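Local coordinates for carbohydrate binding protein, putative, cpb33A (Cellvibrio japonicus, PDB 5FJQ) that binds copper as the lytic polysaccharide monooxygenase domain of a larger protein and is important for efficient use of chitin by the bacterium, at residues A[97-102]-A[134-139]; A[103-108]-A[140-145]. One frame throughout, in Å; residues are numbered along the deposited sequence.

Contact 1 (A[97-102]-A[134-139]); sequences TAAHKT and ADQEWV. With CU (copper (II) ion), chain D.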
loop_
_atom_site.group_PDB
_atom_site.type_symbol
_atom_site.label_atom_id
_atom_site.label_comp_id
_atom_site.label_asym_id
_atom_site.label_seq_id
_atom_site.Cartn_x
_atom_site.Cartn_y
_atom_site.Cartn_z
ATOM N N THR A 97 -12.615 1.520 7.075
ATOM C CA THR A 97 -13.446 0.920 8.136
ATOM C C THR A 97 -13.808 1.964 9.150
ATOM O O THR A 97 -14.854 1.871 9.783
ATOM C CB THR A 97 -12.724 -0.262 8.807
ATOM O OG1 THR A 97 -11.511 0.208 9.488
ATOM C CG2 THR A 97 -12.475 -1.354 7.727
ATOM N N ALA A 98 -12.888 2.914 9.391
ATOM C CA ALA A 98 -13.203 4.048 10.215
ATOM C C ALA A 98 -12.746 5.292 9.461
ATOM O O ALA A 98 -11.543 5.503 9.314
ATOM C CB ALA A 98 -12.503 3.935 11.574
ATOM N N ALA A 99 -13.685 6.151 9.081
ATOM C CA ALA A 99 -13.376 7.419 8.392
ATOM C C ALA A 99 -12.568 8.405 9.252
ATOM O O ALA A 99 -12.614 8.343 10.474
ATOM C CB ALA A 99 -14.647 8.060 7.926
ATOM N N HIS A 100 -11.813 9.295 8.602
ATOM C CA HIS A 100 -11.046 10.307 9.283
ATOM C C HIS A 100 -11.029 11.563 8.402
ATOM O O HIS A 100 -11.305 11.480 7.177
ATOM C CB HIS A 100 -9.634 9.826 9.590
ATOM C CG HIS A 100 -9.568 8.662 10.540
ATOM N ND1 HIS A 100 -10.189 8.673 11.765
ATOM C CD2 HIS A 100 -8.960 7.456 10.440
ATOM C CE1 HIS A 100 -9.935 7.537 12.407
ATOM N NE2 HIS A 100 -9.213 6.771 11.608
ATOM N N LYS A 101 -10.740 12.728 9.023
ATOM C CA LYS A 101 -10.475 13.954 8.253
ATOM C C LYS A 101 -9.106 13.705 7.633
ATOM O O LYS A 101 -8.276 13.095 8.257
ATOM C CB LYS A 101 -10.508 15.218 9.129
ATOM C CG LYS A 101 -11.747 15.326 9.994
ATOM C CD LYS A 101 -12.145 16.770 10.219
ATOM C CE LYS A 101 -13.634 16.921 10.546
ATOM N NZ LYS A 101 -14.473 16.965 9.305
ATOM N N THR A 102 -8.933 14.104 6.371
ATOM C CA THR A 102 -7.786 13.693 5.510
ATOM C C THR A 102 -7.018 14.935 5.071
ATOM O O THR A 102 -7.610 15.881 4.521
ATOM C CB THR A 102 -8.295 12.941 4.250
ATOM O OG1 THR A 102 -8.920 11.722 4.681
ATOM C CG2 THR A 102 -7.181 12.602 3.284
ATOM N N ALA A 134 -9.609 16.026 2.490
ATOM C CA ALA A 134 -10.998 15.564 2.369
ATOM C C ALA A 134 -11.649 15.585 3.723
ATOM O O ALA A 134 -10.947 15.462 4.741
ATOM C CB ALA A 134 -11.041 14.126 1.823
ATOM N N ASP A 135 -12.984 15.644 3.750
ATOM C CA ASP A 135 -13.654 15.228 4.994
ATOM C C ASP A 135 -13.732 13.689 5.091
ATOM O O ASP A 135 -13.077 12.971 4.303
ATOM C CB ASP A 135 -15.000 15.903 5.172
ATOM C CG ASP A 135 -14.878 17.424 5.185
ATOM O OD1 ASP A 135 -14.067 17.950 5.974
ATOM O OD2 ASP A 135 -15.557 18.088 4.341
ATOM N N GLN A 136 -14.494 13.192 6.070
ATOM C CA GLN A 136 -14.543 11.749 6.311
ATOM C C GLN A 136 -15.247 11.138 5.159
ATOM O O GLN A 136 -16.123 11.758 4.650
ATOM C CB GLN A 136 -15.260 11.419 7.605
ATOM C CG GLN A 136 -14.586 12.044 8.808
ATOM C CD GLN A 136 -15.369 13.235 9.325
ATOM O OE1 GLN A 136 -15.247 14.391 8.852
ATOM N NE2 GLN A 136 -16.234 12.945 10.280
ATOM N N GLU A 137 -14.805 9.966 4.735
ATOM C CA GLU A 137 -15.304 9.278 3.598
ATOM C C GLU A 137 -15.300 7.837 3.959
ATOM O O GLU A 137 -14.313 7.345 4.406
ATOM C CB GLU A 137 -14.332 9.433 2.455
ATOM C CG GLU A 137 -14.467 10.796 1.772
ATOM C CD GLU A 137 -13.379 10.997 0.761
ATOM O OE1 GLU A 137 -12.175 10.763 1.076
ATOM O OE2 GLU A 137 -13.741 11.412 -0.347
ATOM N N TRP A 138 -16.418 7.160 3.763
ATOM C CA TRP A 138 -16.402 5.744 3.925
ATOM C C TRP A 138 -15.625 5.056 2.834
ATOM O O TRP A 138 -15.060 3.963 3.035
ATOM C CB TRP A 138 -17.853 5.235 3.989
ATOM C CG TRP A 138 -18.521 5.641 5.287
ATOM C CD1 TRP A 138 -19.588 6.498 5.442
ATOM C CD2 TRP A 138 -18.127 5.231 6.616
ATOM N NE1 TRP A 138 -19.895 6.616 6.784
ATOM C CE2 TRP A 138 -19.016 5.853 7.523
ATOM C CE3 TRP A 138 -17.110 4.380 7.126
ATOM C CZ2 TRP A 138 -18.928 5.645 8.924
ATOM C CZ3 TRP A 138 -17.018 4.179 8.505
ATOM C CH2 TRP A 138 -17.921 4.811 9.390
ATOM N N VAL A 139 -15.653 5.658 1.640
ATOM C CA VAL A 139 -14.945 5.114 0.522
ATOM C C VAL A 139 -14.234 6.283 -0.140
ATOM O O VAL A 139 -14.811 7.367 -0.305
ATOM C CB VAL A 139 -15.852 4.427 -0.515
ATOM C CG1 VAL A 139 -14.958 3.821 -1.584
ATOM C CG2 VAL A 139 -16.696 3.301 0.112
HETATM CU CU CU D . -8.516 4.998 11.690
HETATM O O HOH W 1 -11.986 9.099 5.696
HETATM O O HOH W 2 -11.320 11.071 3.665
#
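A99, Q136 and K101 give up the most surface where two loops, 97-102 and 134-139, run past each other in opposite directions. A99 carries only a methyl group, and this suits a place where the chains come close: its CB sits 3.4 Å from CB of Q136 and lies over one face of the W138 indole. The indole edge reaches the neighbouring backbone, with CZ3 of W138 3.4 Å from O of T97, near the ring plane. Q136 bends at chi2 (105°), so that its methylenes lie against the carbonyl of H100 and its amide crosses K101 obliquely. K101, long and flexible, runs alongside D135 and bends at chi2 and chi4, which brings NZ 2.7 Å from OE1 of Q136, approaching from above the amide plane. The same ammonium forms a longer salt bridge to OD1 of D135, at 3.5 Å, and that carboxylate is also paired with R165.

On the opposite face of 97-102 from Q136 lies the copper site of the AA10 monooxygenase domain. The CB of H100 is directed away from 134-139, and its imidazole binds the metal through NE2 at 1.9 Å; with H1, whose amino-terminal N also binds the copper and whose imidazole in this family supplies the third nitrogen, H100 forms the histidine brace. H100's own backbone is tied to 134-139 through N and O. One water accepts from H100 N and E137 N. A CA-H...O contact joins CA of Q136 to O of H100. T102 and A134 make a single antiparallel bridge, T102 N to A134 O and A134 N to T102 O, both 2.9 Å, while a second water bridges OG1 of T102, itself hydrogen-bonded to W159 NE1, to O of D135 and OE1 of E137.

Contact 2 (A[103-108]-A[140-145]); sequences KYFRYY and STHNVI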
loop_
_atom_site.group_PDB
_atom_site.type_symbol
_atom_site.label_atom_id
_atom_site.label_comp_id
_atom_site.label_asym_id
_atom_site.label_seq_id
_atom_site.Cartn_x
_atom_site.Cartn_y
_atom_site.Cartn_z
ATOM N N LYS A 103 -5.706 14.904 5.296
ATOM C CA LYS A 103 -4.772 15.864 4.703
ATOM C C LYS A 103 -4.556 15.478 3.235
ATOM O O LYS A 103 -4.584 16.342 2.316
ATOM C CB LYS A 103 -3.470 15.881 5.494
ATOM C CG LYS A 103 -2.558 17.040 5.134
ATOM C CD LYS A 103 -3.145 18.368 5.567
ATOM C CE LYS A 103 -2.471 18.888 6.823
ATOM N NZ LYS A 103 -3.249 19.997 7.439
ATOM N N TYR A 104 -4.404 14.181 2.982
ATOM C CA TYR A 104 -4.264 13.656 1.598
ATOM C C TYR A 104 -4.254 12.143 1.459
ATOM O O TYR A 104 -3.882 11.395 2.409
ATOM C CB TYR A 104 -2.967 14.177 0.944
ATOM C CG TYR A 104 -1.702 13.885 1.704
ATOM C CD1 TYR A 104 -1.133 12.590 1.708
ATOM C CD2 TYR A 104 -1.020 14.903 2.336
ATOM C CE1 TYR A 104 0.060 12.337 2.357
ATOM C CE2 TYR A 104 0.177 14.672 2.993
ATOM C CZ TYR A 104 0.710 13.386 3.018
ATOM O OH TYR A 104 1.856 13.181 3.704
ATOM N N PHE A 105 -4.613 11.672 0.277
ATOM C CA PHE A 105 -4.191 10.316 -0.139
ATOM C C PHE A 105 -3.164 10.542 -1.218
ATOM O O PHE A 105 -3.466 11.229 -2.275
ATOM C CB PHE A 105 -5.355 9.455 -0.713
ATOM C CG PHE A 105 -6.405 9.068 0.329
ATOM C CD1 PHE A 105 -7.419 9.957 0.680
ATOM C CD2 PHE A 105 -6.316 7.852 1.022
ATOM C CE1 PHE A 105 -8.396 9.636 1.658
ATOM C CE2 PHE A 105 -7.276 7.531 1.990
ATOM C CZ PHE A 105 -8.291 8.427 2.334
ATOM N N ARG A 106 -2.009 9.903 -1.064
ATOM C CA ARG A 106 -0.996 9.968 -2.095
ATOM C C ARG A 106 -0.618 8.612 -2.650
ATOM O O ARG A 106 -0.576 7.602 -1.917
ATOM C CB ARG A 106 0.318 10.624 -1.576
ATOM C CG ARG A 106 0.213 12.115 -1.450
ATOM C CD ARG A 106 1.495 12.679 -0.845
ATOM N NE ARG A 106 1.285 14.118 -0.679
ATOM C CZ ARG A 106 2.030 14.922 0.088
ATOM N NH1 ARG A 106 2.993 14.419 0.826
ATOM N NH2 ARG A 106 1.743 16.220 0.189
ATOM N N TYR A 107 -0.341 8.617 -3.959
ATOM C CA TYR A 107 0.215 7.448 -4.588
ATOM C C TYR A 107 1.587 7.667 -5.171
ATOM O O TYR A 107 1.846 8.710 -5.859
ATOM C CB TYR A 107 -0.707 6.944 -5.694
ATOM C CG TYR A 107 -2.075 6.596 -5.160
ATOM C CD1 TYR A 107 -2.910 7.592 -4.648
ATOM C CD2 TYR A 107 -2.509 5.284 -5.126
ATOM C CE1 TYR A 107 -4.193 7.294 -4.183
ATOM C CE2 TYR A 107 -3.798 4.958 -4.685
ATOM C CZ TYR A 107 -4.584 5.951 -4.153
ATOM O OH TYR A 107 -5.788 5.629 -3.682
ATOM N N TYR A 108 2.381 6.595 -5.058
ATOM C CA TYR A 108 3.762 6.545 -5.615
ATOM C C TYR A 108 3.871 5.289 -6.423
ATOM O O TYR A 108 3.006 4.371 -6.307
ATOM C CB TYR A 108 4.821 6.522 -4.495
ATOM C CG TYR A 108 4.735 7.706 -3.600
ATOM C CD1 TYR A 108 3.682 7.846 -2.651
ATOM C CD2 TYR A 108 5.730 8.704 -3.663
ATOM C CE1 TYR A 108 3.612 8.976 -1.847
ATOM C CE2 TYR A 108 5.657 9.797 -2.855
ATOM C CZ TYR A 108 4.645 9.928 -1.966
ATOM O OH TYR A 108 4.665 11.049 -1.246
ATOM N N SER A 140 -12.980 6.088 -0.475
ATOM C CA SER A 140 -12.156 7.184 -0.989
ATOM C C SER A 140 -11.657 6.747 -2.345
ATOM O O SER A 140 -10.972 5.752 -2.465
ATOM C CB SER A 140 -10.967 7.462 -0.019
ATOM O OG SER A 140 -11.357 8.104 1.142
ATOM N N THR A 141 -12.025 7.481 -3.390
ATOM C CA THR A 141 -11.672 7.080 -4.721
ATOM C C THR A 141 -10.751 8.092 -5.396
ATOM O O THR A 141 -11.014 9.295 -5.421
ATOM C CB THR A 141 -12.908 6.829 -5.663
ATOM O OG1 THR A 141 -13.802 5.917 -5.006
ATOM C CG2 THR A 141 -12.413 6.171 -6.846
ATOM N N HIS A 142 -9.660 7.568 -5.943
ATOM C CA HIS A 142 -8.673 8.408 -6.578
ATOM C C HIS A 142 -8.413 7.847 -7.975
ATOM O O HIS A 142 -8.046 6.713 -8.138
ATOM C CB HIS A 142 -7.441 8.408 -5.680
ATOM C CG HIS A 142 -7.777 8.696 -4.254
ATOM N ND1 HIS A 142 -7.620 7.763 -3.245
ATOM C CD2 HIS A 142 -8.315 9.790 -3.674
ATOM C CE1 HIS A 142 -8.045 8.279 -2.104
ATOM N NE2 HIS A 142 -8.440 9.519 -2.328
ATOM N N ASN A 143 -8.690 8.654 -9.000
ATOM C CA ASN A 143 -8.355 8.244 -10.321
ATOM C C ASN A 143 -6.921 8.579 -10.699
ATOM O O ASN A 143 -6.700 9.671 -11.232
ATOM C CB ASN A 143 -9.199 9.034 -11.272
ATOM C CG ASN A 143 -10.222 8.180 -11.964
ATOM O OD1 ASN A 143 -11.036 7.492 -11.297
ATOM N ND2 ASN A 143 -10.196 8.208 -13.308
ATOM N N VAL A 144 -6.008 7.635 -10.528
ATOM C CA VAL A 144 -4.546 7.909 -10.493
ATOM C C VAL A 144 -4.135 7.791 -11.913
ATOM O O VAL A 144 -4.639 6.880 -12.610
ATOM C CB VAL A 144 -3.819 6.829 -9.653
ATOM C CG1 VAL A 144 -2.291 7.001 -9.659
ATOM C CG2 VAL A 144 -4.364 6.871 -8.242
ATOM N N ILE A 145 -3.318 8.723 -12.423
ATOM C CA ILE A 145 -2.875 8.533 -13.785
ATOM C C ILE A 145 -1.566 7.708 -13.758
ATOM O O ILE A 145 -0.515 8.173 -13.258
ATOM C CB ILE A 145 -2.769 9.861 -14.614
ATOM C CG1 ILE A 145 -4.052 10.718 -14.580
ATOM C CG2 ILE A 145 -2.196 9.639 -16.014
ATOM C CD1 ILE A 145 -5.393 10.014 -14.767
#
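Strands 104-108 and 140-145 run roughly parallel, at 27°, with axes 9.1 Å apart at closest, too far for backbone pairing, so they meet through side chains. F105 and Y107 face S140, H142 and V144, every second residue of each strand turned into the gap. H142 lies at the centre of this aromatic cluster. Its side chain crosses those of F105 and Y107 at about right angles, but the ring planes are oblique. The F105 and H142 planes make 36°, with CE1 of the imidazole over the phenyl face. On its ND1 edge H142 meets OH of Y107 in the plane of both rings, a 2.8 Å hydrogen bond in which either could donate; it satisfies a buried polar pair. Branched V144 sets CG2 squarely over the Y107 face, 3.8 Å from the ring centroid and 7° off its normal. Small S140 leaves room for F105, its CB over the phenyl face, while its OG bonds E137. The cluster joins the two sheets of the beta-sandwich: W159 of strand 152-161 stacks on F105, W94 of strand 88-96 meets it obliquely, and H129 and I128 of strand 126-130 touch H142 and V144.

The two contacts lie end to end, their centres about 13 Å apart, within one monooxygenase domain. Along the chain their segments alternate: 97-102 leads directly into 103-108, and 134-139 into 140-145. Contact 1 is a surface pairing of loops beside the copper, about 17 Å from the chain centre, whereas contact 2 is buried between the three-stranded sheet holding 139-146 and the mixed sheet holding 102-109. E137 joins them, its OE1 packing 4.0 Å from CE1 of F105. The copper-binding loop that bears H100 is thus directly continuous with a strand in the core of the sandwich, the F105 side chain lying about 8 Å from that of H100.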